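Local coordinates for protein spectinomycin phosphotransferase (Legionella pneumophila, PDB 3I1A) that confers resistance to spectinomycin, probably by phosphorylating the antibiotic with a nucleotide as phosphate donor in a protein-kinase-like fold, at residues Val154-Phe157 / Tyr158-Glu162; Ser166-Lys169 / Leu170-Ala173; Lys175-Phe178 / Asn179-Ala183; Ile185-Leu188 / Val189-Glu193. All coordinates share one frame; numbering follows the deposited sequence. Where two conformers were deposited one is given.

The four contacts follow one another along a helical arm of the aminoglycoside phosphotransferase fold, away from the nucleotide and magnesium sites. Contact 1 continues from helix 149-157 into the following loop, contact 2 starts helix 169-180, contact 3 ends that helix and begins helix 182-198, and contact 4 lies within the latter. Contact 4 is buried, contact 2 superficial, contacts 1 and 3 intermediate. Regular helix bonds dominate contact 4, where a threonine hydroxyl merely supplements them; side-chain amides or a carboxylate serve main-chain groups in the others. Lys175 of contact 3 forms a salt bridge with Asp167 of contact 2 and probably a hydrogen bond to Glu162 O of contact 1; Arg155 of contact 1 pairs with Glu193 of contact 4.

Contact 1 of 4, residues Val154-Phe157 / Tyr158-Glu162; sequences VRSF and YNQIE
Tyr158 folds back over the last turn of helix 149-157 and lays its ring on the backbone of Arg155, a CH-pi contact along a stretch that keeps helical backbone angles without the full set of regular bonds. CA of Arg155 sits 3.8 Å from the centroid of the Tyr158 ring, 14° off its normal, while Val154 O lies over the same ring nearer the rim. The tyrosine takes this place because its CG stands beside its own backbone N (chi1 -66°), turning the ring back along the helix. The extended Arg155 chain runs alongside it, CG 3.8 Å from Tyr158 CE1, and a water 2.9 Å from Tyr158 OH also receives a weak bond from Arg155 NE. The arginine's NH2 goes on to a salt bridge with Glu193, and His186 stacks on the tyrosine ring, so this turn is tied to helix 182-198.

The Phe157 side chain packs on Gln294 and Leu297 of helix 274-297. Phe157 O receives Gln160 N at 2.8 Å and, weakly, Ile161 N, so one acceptor serves two successive amides in place of the regular bonding pattern. Gln160 reaches back past the Phe157 ring, with its amide NE2 near the plane of that ring at the edge, 3.8 Å from CD1. The same Gln160 NE2 donates to Ser156 O at 3.0 Å and 165°, from above the carbonyl plane.

Contact 2 of 4, residues Ser166-Lys169 / Leu170-Ala173; sequences SDDK and LTAA
An aspartate N-cap opens helix 169-180, with Asp168 as the capping residue and its carboxylate turned back onto the first turn. OD1 of Asp168 accepts from Thr171 N at 2.9 Å with an N-H...O angle of 165°, and the amide meets this oxygen nearly in line with its C-O bond. The carboxylate reaches the amide because CG is held between the backbone N and the carbonyl carbon (chi1 72°), which swings OD1 over the start of the helix. Regular bonding begins at once: Ala172 N donates to Asp168 O, and Ala173 N to Lys169 O, both at 3.0 Å.

Water takes care of neighbouring amides. One water accepts from Leu170 N at 3.0 Å and gives a weak bond to Asp168 OD2; another accepts from Asp168 N and donates to Thr171 OG1 at 2.7 Å. Beyond the turn, Asp168 OD2 forms a salt bridge with Arg306 of helix 303-315, and Thr171 OG1 is hydrogen-bonded to Leu296 O. The cap thus joins the start of this helix to two other parts of the helical arm. Its negative charge beside the amino end of the helix is probably stabilised by the helix dipole as well as by the arginine.

Asp167 crosses Thr171 at about a right angle and touches it through the methyl branch. While OD2 of Asp167 is engaged in a salt bridge with Lys175, one turn beyond Thr171, its OD1 rests 3.5 Å from Thr171 CG2.

Contact 3 of 4, residues Lys175-Phe178 / Asn179-Ala183; sequences KSFF and NQNSA
This is a local contact at a helix end, where helix 169-180 finishes and the chain turns at Asn181 into helix 182-198. Asn181 is the first residue to leave helical backbone angles, and its side chain leans back on the turn it has left. ND2 of Asn181 donates to Phe177 O at 2.8 Å, almost straight at 170°, with the acceptor lying in the plane of the asparagine amide.

Asn181 ND2 also lies over the centre of the Phe177 ring, 3.2 Å above its plane. Ring and amide planes are 31° apart, so the amide is tilted over the face without lying flat on it. Phe177 brings its ring beneath this amide with CG anti to the backbone N (chi1 -174°). ND2 thus meets both the Phe177 carbonyl and the face of the same residue's ring, in directions roughly at right angles. The ring itself packs against Phe310, Phe313 and Lys314 of helix 303-315 and makes an edge-to-face contact with Phe317.

In the main chain, Asn179 N still bonds Lys175 O at 2.8 Å and Gln180 N bonds Ser176 O at 2.9 Å. At Asn181 the regularity is lost: its N-H is shared between Phe177 O and Phe178 O, both bonds weak. Phe178, on another side of the turn, packs on Ile161. The side-chain amide therefore adds a strong bond where the backbone bonds falter, an arrangement of C-terminal helix capping at a tight helix-to-helix junction.

Contact 4 of 4, residues Ile185-Leu188 / Val189-Glu193; sequences IHRL and VDTSE. With DMS (dimethyl sulfoxide), chain D.
Arg187 runs alongside Thr191, one turn further on in helix 182-198, and both point the same way. Arg187 CB lies 3.9 Å from the C2 methyl of a dimethyl sulfoxide molecule, and the chain leads on to Arg187 CG, 3.9 Å from Thr191 OG1. Arg187 CD lies 3.5 Å from C2 of the dimethyl sulfoxide. Arg187 NE then donates to a water at 2.9 Å, and that water donates in turn to Thr191 OG1. At the tip, NH1 makes a weak bond to the dimethyl sulfoxide oxygen, which lies in the guanidinium plane at its edge, as the water does. The chain is extended from CG to NE, and its cationic end also meets the ring of Phe327 in a cation-pi contact.

The carbonyl of Arg187 is gripped twice by one residue. Thr191 N and Thr191 OG1 both donate to Arg187 O at 2.8 Å, from opposite faces of its plane. The hydroxyl can do so because it stands beside the threonine's own backbone N (chi1 -67°).

On a neighbouring side of the helix, a water 2.8 Å from His186 ND1 donates to Asp190 OD2, linking imidazole and carboxylate across one turn. Leu188 and Val189 face protein instead, Leu188 on Ile285 and Ile289 of helix 274-297 and Val189 on Val154 of helix 149-157.

The pairs Arg187/Thr191 and His186/Asp190 are thus linked through water, while the apolar side chains join neighbouring helices; the dimethyl sulfoxide, probably from the crystallisation liquor, is held only weakly through its oxygen and by itself gives no evidence of a natural ligand site.

Contact 1 of 4, residues Val154-Phe157 / Tyr158-Glu162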
loop_
_atom_site.group_PDB
_atom_site.type_symbol
_atom_site.label_atom_id
_atom_site.label_comp_id
_atom_site.label_asym_id
_atom_site.label_seq_id
_atom_site.Cartn_x
_atom_site.Cartn_y
_atom_site.Cartn_z
ATOM N N VAL A 154 -12.307 -9.249 14.353
ATOM C CA VAL A 154 -12.342 -10.651 13.981
ATOM C C VAL A 154 -12.957 -11.471 15.122
ATOM O O VAL A 154 -13.644 -12.457 14.877
ATOM C CB VAL A 154 -10.933 -11.219 13.624
ATOM C CG1 VAL A 154 -11.032 -12.680 13.320
ATOM C CG2 VAL A 154 -10.365 -10.481 12.389
ATOM N N ARG A 155 -12.724 -11.069 16.370
ATOM C CA ARG A 155 -13.326 -11.840 17.460
ATOM C C ARG A 155 -14.836 -11.667 17.435
ATOM O O ARG A 155 -15.562 -12.586 17.820
ATOM C CB ARG A 155 -12.780 -11.417 18.838
ATOM C CG ARG A 155 -11.315 -11.739 19.007
ATOM C CD ARG A 155 -10.855 -11.628 20.448
ATOM N NE ARG A 155 -9.404 -11.552 20.522
ATOM C CZ ARG A 155 -8.736 -10.404 20.648
ATOM N NH1 ARG A 155 -9.395 -9.256 20.722
ATOM N NH2 ARG A 155 -7.410 -10.399 20.688
ATOM N N SER A 156 -15.313 -10.500 17.001
ATOM C CA SER A 156 -16.757 -10.283 16.946
ATOM C C SER A 156 -17.388 -11.229 15.929
ATOM O O SER A 156 -18.588 -11.497 16.005
ATOM C CB SER A 156 -17.096 -8.835 16.582
ATOM O OG SER A 156 -16.779 -8.544 15.227
ATOM N N PHE A 157 -16.594 -11.746 14.989
ATOM C CA PHE A 157 -17.124 -12.677 13.978
ATOM C C PHE A 157 -17.415 -14.058 14.553
ATOM O O PHE A 157 -18.307 -14.752 14.073
ATOM C CB PHE A 157 -16.144 -12.903 12.807
ATOM C CG PHE A 157 -15.877 -11.689 11.945
ATOM C CD1 PHE A 157 -16.646 -10.525 12.051
ATOM C CD2 PHE A 157 -14.855 -11.733 11.000
ATOM C CE1 PHE A 157 -16.399 -9.438 11.233
ATOM C CE2 PHE A 157 -14.602 -10.637 10.168
ATOM C CZ PHE A 157 -15.373 -9.492 10.285
ATOM N N TYR A 158 -16.650 -14.462 15.567
ATOM C CA TYR A 158 -16.790 -15.787 16.161
ATOM C C TYR A 158 -18.221 -16.274 16.363
ATOM O O TYR A 158 -18.580 -17.371 15.929
ATOM C CB TYR A 158 -16.038 -15.838 17.495
ATOM C CG TYR A 158 -14.526 -15.699 17.343
ATOM C CD1 TYR A 158 -13.725 -15.439 18.453
ATOM C CD2 TYR A 158 -13.901 -15.859 16.101
ATOM C CE1 TYR A 158 -12.335 -15.342 18.339
ATOM C CE2 TYR A 158 -12.506 -15.767 15.968
ATOM C CZ TYR A 158 -11.729 -15.509 17.095
ATOM O OH TYR A 158 -10.347 -15.448 16.992
ATOM N N ASN A 159 -19.032 -15.453 17.006
ATOM C CA ASN A 159 -20.397 -15.862 17.266
ATOM C C ASN A 159 -21.320 -15.754 16.057
ATOM O O ASN A 159 -22.384 -16.370 16.040
ATOM C CB ASN A 159 -20.965 -15.078 18.457
ATOM C CG ASN A 159 -20.321 -15.486 19.774
ATOM O OD1 ASN A 159 -19.740 -16.564 19.884
ATOM N ND2 ASN A 159 -20.433 -14.628 20.779
ATOM N N GLN A 160 -20.919 -14.979 15.052
ATOM C CA GLN A 160 -21.730 -14.812 13.850
ATOM C C GLN A 160 -21.605 -15.989 12.871
ATOM O O GLN A 160 -22.405 -16.123 11.954
ATOM C CB GLN A 160 -21.337 -13.517 13.134
ATOM C CG GLN A 160 -21.415 -12.270 13.988
ATOM C CD GLN A 160 -21.044 -11.038 13.193
ATOM O OE1 GLN A 160 -21.641 -10.773 12.142
ATOM N NE2 GLN A 160 -20.047 -10.285 13.674
ATOM N N ILE A 161 -20.606 -16.842 13.062
ATOM C CA ILE A 161 -20.410 -17.974 12.169
ATOM C C ILE A 161 -21.521 -19.026 12.298
ATOM O O ILE A 161 -21.585 -19.973 11.520
ATOM C CB ILE A 161 -19.021 -18.629 12.418
ATOM C CG1 ILE A 161 -17.918 -17.582 12.219
ATOM C CG2 ILE A 161 -18.783 -19.792 11.445
ATOM C CD1 ILE A 161 -18.063 -16.778 10.908
ATOM N N GLU A 162 -22.412 -18.816 13.261
ATOM C CA GLU A 162 -23.527 -19.725 13.523
ATOM C C GLU A 162 -24.565 -19.736 12.401
ATOM O O GLU A 162 -24.797 -18.722 11.732
ATOM C CB GLU A 162 -24.227 -19.336 14.831
ATOM C CG GLU A 162 -23.348 -19.373 16.076
ATOM C CD GLU A 162 -24.092 -18.936 17.332
ATOM O OE1 GLU A 162 -25.107 -19.577 17.688
ATOM O OE2 GLU A 162 -23.662 -17.951 17.967
HETATM O O HOH W 1 -9.275 -14.843 19.663
HETATM O O HOH W 2 -17.786 -13.433 18.785
#

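Contact 2 of 4, residues Ser166-Lys169 / Leu170-Ala173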
loop_
_atom_site.group_PDB
_atom_site.type_symbol
_atom_site.label_atom_id
_atom_site.label_comp_id
_atom_site.label_asym_id
_atom_site.label_seq_id
_atom_site.Cartn_x
_atom_site.Cartn_y
_atom_site.Cartn_z
ATOM N N SER A 166 -31.357 -16.821 7.273
ATOM C CA SER A 166 -31.435 -15.705 6.340
ATOM C C SER A 166 -30.146 -15.449 5.569
ATOM O O SER A 166 -30.091 -14.529 4.762
ATOM C CB SER A 166 -31.851 -14.425 7.070
ATOM O OG SER A 166 -30.867 -14.032 8.002
ATOM N N ASP A 167 -29.114 -16.256 5.797
ATOM C CA ASP A 167 -27.845 -16.058 5.080
ATOM C C ASP A 167 -28.026 -16.297 3.578
ATOM O O ASP A 167 -28.766 -17.208 3.179
ATOM C CB ASP A 167 -26.768 -17.046 5.546
ATOM C CG ASP A 167 -26.277 -16.801 6.971
ATOM O OD1 ASP A 167 -26.426 -15.702 7.510
ATOM O OD2 ASP A 167 -25.705 -17.740 7.549
ATOM N N ASP A 168 -27.367 -15.491 2.743
ATOM C CA ASP A 168 -27.433 -15.745 1.304
ATOM C C ASP A 168 -26.304 -16.716 0.934
ATOM O O ASP A 168 -25.563 -17.166 1.800
ATOM C CB ASP A 168 -27.394 -14.440 0.469
ATOM C CG ASP A 168 -26.035 -13.739 0.430
ATOM O OD1 ASP A 168 -25.093 -14.113 1.165
ATOM O OD2 ASP A 168 -25.917 -12.766 -0.375
ATOM N N LYS A 169 -26.203 -17.065 -0.344
ATOM C CA LYS A 169 -25.200 -18.014 -0.816
ATOM C C LYS A 169 -23.775 -17.680 -0.417
ATOM O O LYS A 169 -23.033 -18.540 0.076
ATOM C CB LYS A 169 -25.273 -18.118 -2.353
ATOM C CG LYS A 169 -24.446 -19.275 -2.958
ATOM C CD LYS A 169 -24.527 -19.216 -4.501
ATOM C CE LYS A 169 -23.768 -20.335 -5.200
ATOM N NZ LYS A 169 -23.675 -20.030 -6.662
ATOM N N LEU A 170 -23.377 -16.435 -0.652
ATOM C CA LEU A 170 -22.010 -16.051 -0.329
ATOM C C LEU A 170 -21.734 -16.065 1.170
ATOM O O LEU A 170 -20.696 -16.541 1.604
ATOM C CB LEU A 170 -21.717 -14.691 -0.922
ATOM C CG LEU A 170 -21.452 -14.814 -2.422
ATOM C CD1 LEU A 170 -21.215 -13.408 -3.005
ATOM C CD2 LEU A 170 -20.232 -15.704 -2.656
ATOM N N THR A 171 -22.679 -15.569 1.960
ATOM C CA THR A 171 -22.491 -15.571 3.411
ATOM C C THR A 171 -22.375 -16.992 3.948
ATOM O O THR A 171 -21.532 -17.276 4.795
ATOM C CB THR A 171 -23.655 -14.874 4.123
ATOM O OG1 THR A 171 -23.644 -13.489 3.771
ATOM C CG2 THR A 171 -23.511 -15.010 5.638
ATOM N N ALA A 172 -23.214 -17.894 3.450
ATOM C CA ALA A 172 -23.156 -19.285 3.904
ATOM C C ALA A 172 -21.845 -19.963 3.502
ATOM O O ALA A 172 -21.270 -20.757 4.265
ATOM C CB ALA A 172 -24.356 -20.092 3.342
ATOM N N ALA A 173 -21.363 -19.676 2.296
ATOM C CA ALA A 173 -20.115 -20.272 1.821
ATOM C C ALA A 173 -18.942 -19.761 2.671
ATOM O O ALA A 173 -18.025 -20.519 3.026
ATOM C CB ALA A 173 -19.898 -19.925 0.336
HETATM O O HOH W 3 -24.667 -14.536 -2.539
HETATM O O HOH W 4 -26.320 -12.909 3.981
#

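Contact 3 of 4, residues Lys175-Phe178 / Asn179-Ala183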
loop_
_atom_site.group_PDB
_atom_site.type_symbol
_atom_site.label_atom_id
_atom_site.label_comp_id
_atom_site.label_asym_id
_atom_site.label_seq_id
_atom_site.Cartn_x
_atom_site.Cartn_y
_atom_site.Cartn_z
ATOM N N LYS A 175 -19.099 -18.619 5.838
ATOM C CA LYS A 175 -19.156 -19.214 7.169
ATOM C C LYS A 175 -18.601 -20.641 7.171
ATOM O O LYS A 175 -17.919 -21.038 8.116
ATOM C CB LYS A 175 -20.589 -19.204 7.694
ATOM C CG LYS A 175 -21.081 -17.799 8.056
ATOM C CD LYS A 175 -22.453 -17.863 8.702
ATOM C CE LYS A 175 -22.975 -16.479 9.044
ATOM N NZ LYS A 175 -24.290 -16.585 9.691
ATOM N N SER A 176 -18.902 -21.400 6.117
ATOM C CA SER A 176 -18.415 -22.767 5.995
ATOM C C SER A 176 -16.895 -22.777 5.928
ATOM O O SER A 176 -16.235 -23.584 6.589
ATOM C CB SER A 176 -18.971 -23.434 4.731
ATOM O OG SER A 176 -20.361 -23.670 4.846
ATOM N N PHE A 177 -16.345 -21.870 5.126
ATOM C CA PHE A 177 -14.902 -21.781 4.955
ATOM C C PHE A 177 -14.248 -21.332 6.265
ATOM O O PHE A 177 -13.190 -21.828 6.639
ATOM C CB PHE A 177 -14.527 -20.781 3.852
ATOM C CG PHE A 177 -13.056 -20.769 3.539
ATOM C CD1 PHE A 177 -12.503 -21.702 2.674
ATOM C CD2 PHE A 177 -12.211 -19.860 4.170
ATOM C CE1 PHE A 177 -11.121 -21.732 2.439
ATOM C CE2 PHE A 177 -10.843 -19.878 3.947
ATOM C CZ PHE A 177 -10.293 -20.815 3.080
ATOM N N PHE A 178 -14.867 -20.369 6.933
ATOM C CA PHE A 178 -14.337 -19.848 8.214
ATOM C C PHE A 178 -14.308 -20.997 9.215
ATOM O O PHE A 178 -13.306 -21.268 9.887
ATOM C CB PHE A 178 -15.267 -18.752 8.741
ATOM C CG PHE A 178 -14.662 -17.883 9.825
ATOM C CD1 PHE A 178 -14.250 -16.575 9.538
ATOM C CD2 PHE A 178 -14.520 -18.363 11.130
ATOM C CE1 PHE A 178 -13.713 -15.748 10.533
ATOM C CE2 PHE A 178 -13.981 -17.546 12.139
ATOM C CZ PHE A 178 -13.578 -16.233 11.837
ATOM N N ASN A 179 -15.433 -21.687 9.311
ATOM C CA ASN A 179 -15.514 -22.796 10.226
ATOM C C ASN A 179 -14.440 -23.857 9.900
ATOM O O ASN A 179 -13.773 -24.372 10.816
ATOM C CB ASN A 179 -16.937 -23.356 10.170
ATOM C CG ASN A 179 -17.179 -24.438 11.191
ATOM O OD1 ASN A 179 -17.193 -25.622 10.858
ATOM N ND2 ASN A 179 -17.359 -24.041 12.446
ATOM N N GLN A 180 -14.239 -24.169 8.617
ATOM C CA GLN A 180 -13.254 -25.175 8.228
ATOM C C GLN A 180 -11.819 -24.740 8.534
ATOM O O GLN A 180 -10.937 -25.575 8.683
ATOM C CB GLN A 180 -13.362 -25.514 6.730
ATOM C CG GLN A 180 -14.754 -25.939 6.309
ATOM C CD GLN A 180 -14.919 -26.013 4.797
ATOM O OE1 GLN A 180 -14.364 -25.197 4.054
ATOM N NE2 GLN A 180 -15.694 -26.990 4.334
ATOM N N ASN A 181 -11.597 -23.435 8.615
ATOM C CA ASN A 181 -10.261 -22.888 8.892
ATOM C C ASN A 181 -10.246 -22.121 10.221
ATOM O O ASN A 181 -9.437 -21.200 10.422
ATOM C CB ASN A 181 -9.852 -21.955 7.748
ATOM C CG ASN A 181 -9.660 -22.689 6.456
ATOM O OD1 ASN A 181 -8.573 -23.196 6.168
ATOM N ND2 ASN A 181 -10.731 -22.781 5.665
ATOM N N SER A 182 -11.128 -22.516 11.131
ATOM C CA SER A 182 -11.257 -21.841 12.422
ATOM C C SER A 182 -9.996 -21.844 13.270
ATOM O O SER A 182 -9.667 -20.837 13.901
ATOM C CB SER A 182 -12.396 -22.473 13.236
ATOM O OG SER A 182 -12.784 -21.597 14.276
ATOM N N ALA A 183 -9.308 -22.981 13.296
ATOM C CA ALA A 183 -8.073 -23.125 14.075
ATOM C C ALA A 183 -7.011 -22.141 13.592
ATOM O O ALA A 183 -6.328 -21.495 14.397
ATOM C CB ALA A 183 -7.555 -24.534 13.957
#

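Contact 4 of 4, residues Ile185-Leu188 / Val189-Glu193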
loop_
_atom_site.group_PDB
_atom_site.type_symbol
_atom_site.label_atom_id
_atom_site.label_comp_id
_atom_site.label_asym_id
_atom_site.label_seq_id
_atom_site.Cartn_x
_atom_site.Cartn_y
_atom_site.Cartn_z
ATOM N N ILE A 185 -7.612 -19.378 11.939
ATOM C CA ILE A 185 -8.055 -18.003 12.163
ATOM C C ILE A 185 -7.842 -17.528 13.600
ATOM O O ILE A 185 -7.406 -16.385 13.855
ATOM C CB ILE A 185 -9.518 -17.855 11.737
ATOM C CG1 ILE A 185 -9.588 -18.098 10.223
ATOM C CG2 ILE A 185 -10.070 -16.484 12.103
ATOM C CD1 ILE A 185 -11.006 -18.189 9.665
ATOM N N HIS A 186 -8.142 -18.399 14.546
ATOM C CA HIS A 186 -7.952 -18.032 15.936
ATOM C C HIS A 186 -6.449 -17.892 16.198
ATOM O O HIS A 186 -6.023 -16.995 16.923
ATOM C CB HIS A 186 -8.577 -19.100 16.845
ATOM C CG HIS A 186 -10.065 -18.973 16.987
ATOM N ND1 HIS A 186 -10.663 -18.516 18.141
ATOM C CD2 HIS A 186 -11.072 -19.215 16.112
ATOM C CE1 HIS A 186 -11.974 -18.483 17.973
ATOM N NE2 HIS A 186 -12.249 -18.900 16.751
ATOM N N ARG A 187 -5.648 -18.763 15.595
ATOM C CA ARG A 187 -4.195 -18.698 15.784
ATOM C C ARG A 187 -3.629 -17.366 15.268
ATOM O O ARG A 187 -2.757 -16.758 15.903
ATOM C CB ARG A 187 -3.509 -19.885 15.085
ATOM C CG ARG A 187 -1.973 -19.875 15.178
ATOM C CD ARG A 187 -1.344 -21.114 14.548
ATOM N NE ARG A 187 0.115 -21.018 14.454
ATOM C CZ ARG A 187 0.912 -22.020 14.104
ATOM N NH1 ARG A 187 0.404 -23.211 13.822
ATOM N NH2 ARG A 187 2.224 -21.827 14.011
ATOM N N LEU A 188 -4.118 -16.898 14.118
ATOM C CA LEU A 188 -3.644 -15.619 13.580
ATOM C C LEU A 188 -3.946 -14.504 14.567
ATOM O O LEU A 188 -3.082 -13.678 14.867
ATOM C CB LEU A 188 -4.318 -15.313 12.225
ATOM C CG LEU A 188 -3.805 -16.189 11.074
ATOM C CD1 LEU A 188 -4.844 -16.289 9.978
ATOM C CD2 LEU A 188 -2.483 -15.615 10.547
ATOM N N VAL A 189 -5.180 -14.471 15.071
ATOM C CA VAL A 189 -5.607 -13.439 16.021
ATOM C C VAL A 189 -4.867 -13.513 17.361
ATOM O O VAL A 189 -4.374 -12.507 17.878
ATOM C CB VAL A 189 -7.128 -13.559 16.346
ATOM C CG1 VAL A 189 -7.516 -12.562 17.446
ATOM C CG2 VAL A 189 -7.957 -13.292 15.072
ATOM N N ASP A 190 -4.813 -14.715 17.916
ATOM C CA ASP A 190 -4.188 -14.924 19.213
ATOM C C ASP A 190 -2.684 -14.724 19.166
ATOM O O ASP A 190 -2.068 -14.325 20.181
ATOM C CB ASP A 190 -4.515 -16.325 19.733
ATOM C CG ASP A 190 -6.022 -16.534 19.960
ATOM O OD1 ASP A 190 -6.777 -15.546 20.020
ATOM O OD2 ASP A 190 -6.429 -17.705 20.107
ATOM N N THR A 191 -2.078 -14.992 18.007
ATOM C CA THR A 191 -0.630 -14.802 17.898
ATOM C C THR A 191 -0.326 -13.328 17.762
ATOM O O THR A 191 0.623 -12.827 18.375
ATOM C CB THR A 191 -0.027 -15.558 16.709
ATOM O OG1 THR A 191 -0.130 -16.963 16.947
ATOM C CG2 THR A 191 1.452 -15.185 16.543
ATOM N N SER A 192 -1.130 -12.624 16.966
ATOM C CA SER A 192 -0.947 -11.188 16.816
ATOM C C SER A 192 -1.104 -10.536 18.200
ATOM O O SER A 192 -0.314 -9.674 18.582
ATOM C CB SER A 192 -1.983 -10.622 15.836
ATOM O OG SER A 192 -1.943 -9.213 15.834
ATOM N N GLU A 193 -2.126 -10.956 18.951
ATOM C CA GLU A 193 -2.388 -10.409 20.289
ATOM C C GLU A 193 -1.222 -10.695 21.250
ATOM O O GLU A 193 -0.751 -9.790 21.932
ATOM C CB GLU A 193 -3.707 -10.986 20.831
ATOM C CG GLU A 193 -4.241 -10.396 22.156
ATOM C CD GLU A 193 -4.673 -8.929 22.081
ATOM O OE1 GLU A 193 -5.373 -8.524 21.126
ATOM O OE2 GLU A 193 -4.325 -8.169 23.011
HETATM S S DMS D . -2.736 -24.345 12.246
HETATM O O DMS D . -1.962 -25.355 13.013
HETATM C C1 DMS D . -3.963 -25.195 11.328
HETATM C C2 DMS D . -3.699 -23.359 13.363
HETATM O O HOH W 5 -9.026 -18.326 20.444
HETATM O O HOH W 6 1.512 -18.509 14.855
#